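Local coordinates for cellulose-binding protein (Saccharophagus degradans, PDB 2YHG) that probably binds polysaccharide and may cleave glycosidic bonds, this piece joining a nucleoside hydrolase-like domain to a C-terminal domain, at residues Y183-Q188 against T245-H250. Numbering follows the deposited sequence.
Sequences YDILGQ and TPAFLH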
loop_
_atom_site.group_PDB
_atom_site.type_symbol
_atom_site.label_atom_id
_atom_site.label_comp_id
_atom_site.label_asym_id
_atom_site.label_seq_id
_atom_site.Cartn_x
_atom_site.Cartn_y
_atom_site.Cartn_z
ATOM N N TYR A 183 3.467 -7.515 3.544
ATOM C CA TYR A 183 3.496 -6.269 4.328
ATOM C C TYR A 183 2.761 -6.571 5.632
ATOM O O TYR A 183 1.549 -6.736 5.648
ATOM C CB TYR A 183 2.837 -5.108 3.556
ATOM C CG TYR A 183 3.135 -3.745 4.123
ATOM C CD1 TYR A 183 2.738 -3.386 5.405
ATOM C CD2 TYR A 183 3.778 -2.781 3.374
ATOM C CE1 TYR A 183 2.954 -2.112 5.882
ATOM C CE2 TYR A 183 4.014 -1.482 3.863
ATOM C CZ TYR A 183 3.591 -1.165 5.131
ATOM O OH TYR A 183 3.750 0.090 5.687
ATOM N N ASP A 184 3.551 -6.678 6.701
ATOM C CA ASP A 184 3.092 -7.025 8.051
ATOM C C ASP A 184 3.048 -5.744 8.873
ATOM O O ASP A 184 4.064 -5.081 9.040
ATOM C CB ASP A 184 4.098 -8.028 8.619
ATOM C CG ASP A 184 4.059 -8.242 10.113
ATOM O OD1 ASP A 184 3.112 -7.772 10.771
ATOM O OD2 ASP A 184 5.012 -8.925 10.611
ATOM N N ILE A 185 1.876 -5.390 9.397
ATOM C CA ILE A 185 1.768 -4.263 10.318
ATOM C C ILE A 185 2.139 -4.725 11.730
ATOM O O ILE A 185 1.410 -5.497 12.352
ATOM C CB ILE A 185 0.353 -3.664 10.316
ATOM C CG1 ILE A 185 0.017 -3.075 8.932
ATOM C CG2 ILE A 185 0.244 -2.617 11.444
ATOM C CD1 ILE A 185 0.614 -1.695 8.683
ATOM N N LEU A 186 3.291 -4.249 12.191
ATOM C CA LEU A 186 3.737 -4.298 13.581
ATOM C C LEU A 186 4.145 -5.651 14.123
ATOM O O LEU A 186 4.816 -5.690 15.166
ATOM C CB LEU A 186 2.733 -3.643 14.532
ATOM C CG LEU A 186 2.724 -2.121 14.460
ATOM C CD1 LEU A 186 1.379 -1.543 14.922
ATOM C CD2 LEU A 186 3.844 -1.560 15.329
ATOM N N GLY A 187 3.751 -6.769 13.543
ATOM C CA GLY A 187 4.041 -8.094 14.076
ATOM C C GLY A 187 3.043 -8.482 15.120
ATOM O O GLY A 187 3.077 -8.057 16.285
ATOM N N GLN A 188 2.046 -9.263 14.693
ATOM C CA GLN A 188 0.928 -9.608 15.533
ATOM C C GLN A 188 0.680 -11.111 15.586
ATOM O O GLN A 188 -0.295 -11.544 16.185
ATOM C CB GLN A 188 -0.331 -8.860 15.121
ATOM C CG GLN A 188 -0.158 -7.350 15.231
ATOM C CD GLN A 188 -1.358 -6.640 14.678
ATOM O OE1 GLN A 188 -2.449 -6.775 15.223
ATOM N NE2 GLN A 188 -1.195 -5.899 13.596
ATOM N N THR A 245 -3.560 0.875 7.736
ATOM C CA THR A 245 -3.705 1.463 6.397
ATOM C C THR A 245 -2.406 1.599 5.596
ATOM O O THR A 245 -2.478 1.443 4.383
ATOM C CB THR A 245 -4.502 2.763 6.514
ATOM O OG1 THR A 245 -5.851 2.355 6.750
ATOM C CG2 THR A 245 -4.383 3.676 5.317
ATOM N N PRO A 246 -1.245 1.774 6.223
ATOM C CA PRO A 246 -0.004 1.782 5.417
ATOM C C PRO A 246 0.160 0.523 4.558
ATOM O O PRO A 246 0.850 0.588 3.520
ATOM C CB PRO A 246 1.078 1.973 6.446
ATOM C CG PRO A 246 0.380 2.838 7.485
ATOM C CD PRO A 246 -0.979 2.187 7.615
ATOM N N ALA A 247 -0.407 -0.599 4.994
ATOM C CA ALA A 247 -0.301 -1.860 4.273
ATOM C C ALA A 247 -1.011 -1.863 2.924
ATOM O O ALA A 247 -0.755 -2.772 2.120
ATOM C CB ALA A 247 -0.800 -2.993 5.143
ATOM N N PHE A 248 -1.878 -0.912 2.638
ATOM C CA PHE A 248 -2.271 -0.674 1.251
ATOM C C PHE A 248 -1.828 0.657 0.700
ATOM O O PHE A 248 -1.673 0.762 -0.521
ATOM C CB PHE A 248 -3.779 -0.892 0.961
ATOM C CG PHE A 248 -4.697 -0.074 1.788
ATOM C CD1 PHE A 248 -5.112 -0.523 3.034
ATOM C CD2 PHE A 248 -5.246 1.112 1.302
ATOM C CE1 PHE A 248 -6.002 0.213 3.794
ATOM C CE2 PHE A 248 -6.088 1.874 2.087
ATOM C CZ PHE A 248 -6.484 1.396 3.327
ATOM N N LEU A 249 -1.549 1.664 1.508
ATOM C CA LEU A 249 -1.040 2.903 0.933
ATOM C C LEU A 249 0.305 2.659 0.258
ATOM O O LEU A 249 0.657 3.394 -0.683
ATOM C CB LEU A 249 -0.902 4.013 1.979
ATOM C CG LEU A 249 -2.186 4.435 2.670
ATOM C CD1 LEU A 249 -1.881 5.665 3.542
ATOM C CD2 LEU A 249 -3.301 4.713 1.663
ATOM N N HIS A 250 1.066 1.665 0.688
ATOM C CA HIS A 250 2.341 1.312 0.052
ATOM C C HIS A 250 2.159 1.103 -1.458
ATOM O O HIS A 250 3.084 1.430 -2.219
ATOM C CB HIS A 250 2.856 0.045 0.740
ATOM C CG HIS A 250 4.234 -0.333 0.332
ATOM N ND1 HIS A 250 5.278 0.549 0.374
ATOM C CD2 HIS A 250 4.709 -1.528 -0.101
ATOM C CE1 HIS A 250 6.345 -0.093 -0.064
ATOM N NE2 HIS A 250 6.043 -1.358 -0.343
#
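Tyr183 lays one face of its ring against the backbone of Ala247, joining a strand of the central parallel sheet of the nucleoside hydrolase-like domain to the short helix 246-249. The Ala247 CA lies 3.7 Å from the Tyr183 ring centroid, 18° off the normal, a CH-pi contact. Alanine suits this place because its single methyl lets the helix backbone itself approach the ring; the methyl sits over the same face, near its rim, CB 3.6 Å from Tyr183 CD1. A chi1 of -165° turns the tyrosine so that this face meets the helix. The phenol oxygen OH comes within 3.4 Å of Pro246 CB and hydrogen-bonds to Gly268 O, giving this buried polar tip a partner. The ring planes of His250 and Tyr183 are inclined at 53°, with His250 CB 3.7 Å from Tyr183 CE2. Imidazole can pack by its ring, here also edge-to-face with Trp147, while its buried NE2 is hydrogen-bonded to Pro259 O. Two residues along the strand, Ile185 also points toward the helix and reaches Asp244, a ligand of the nearby calcium ion. The apolar Pro246 ring offers CB to Ile185 CD1, 4.3 Å away, as well as to the tyrosine tip, and Ile185 CG1 packs 3.9 Å from Ala247 CB.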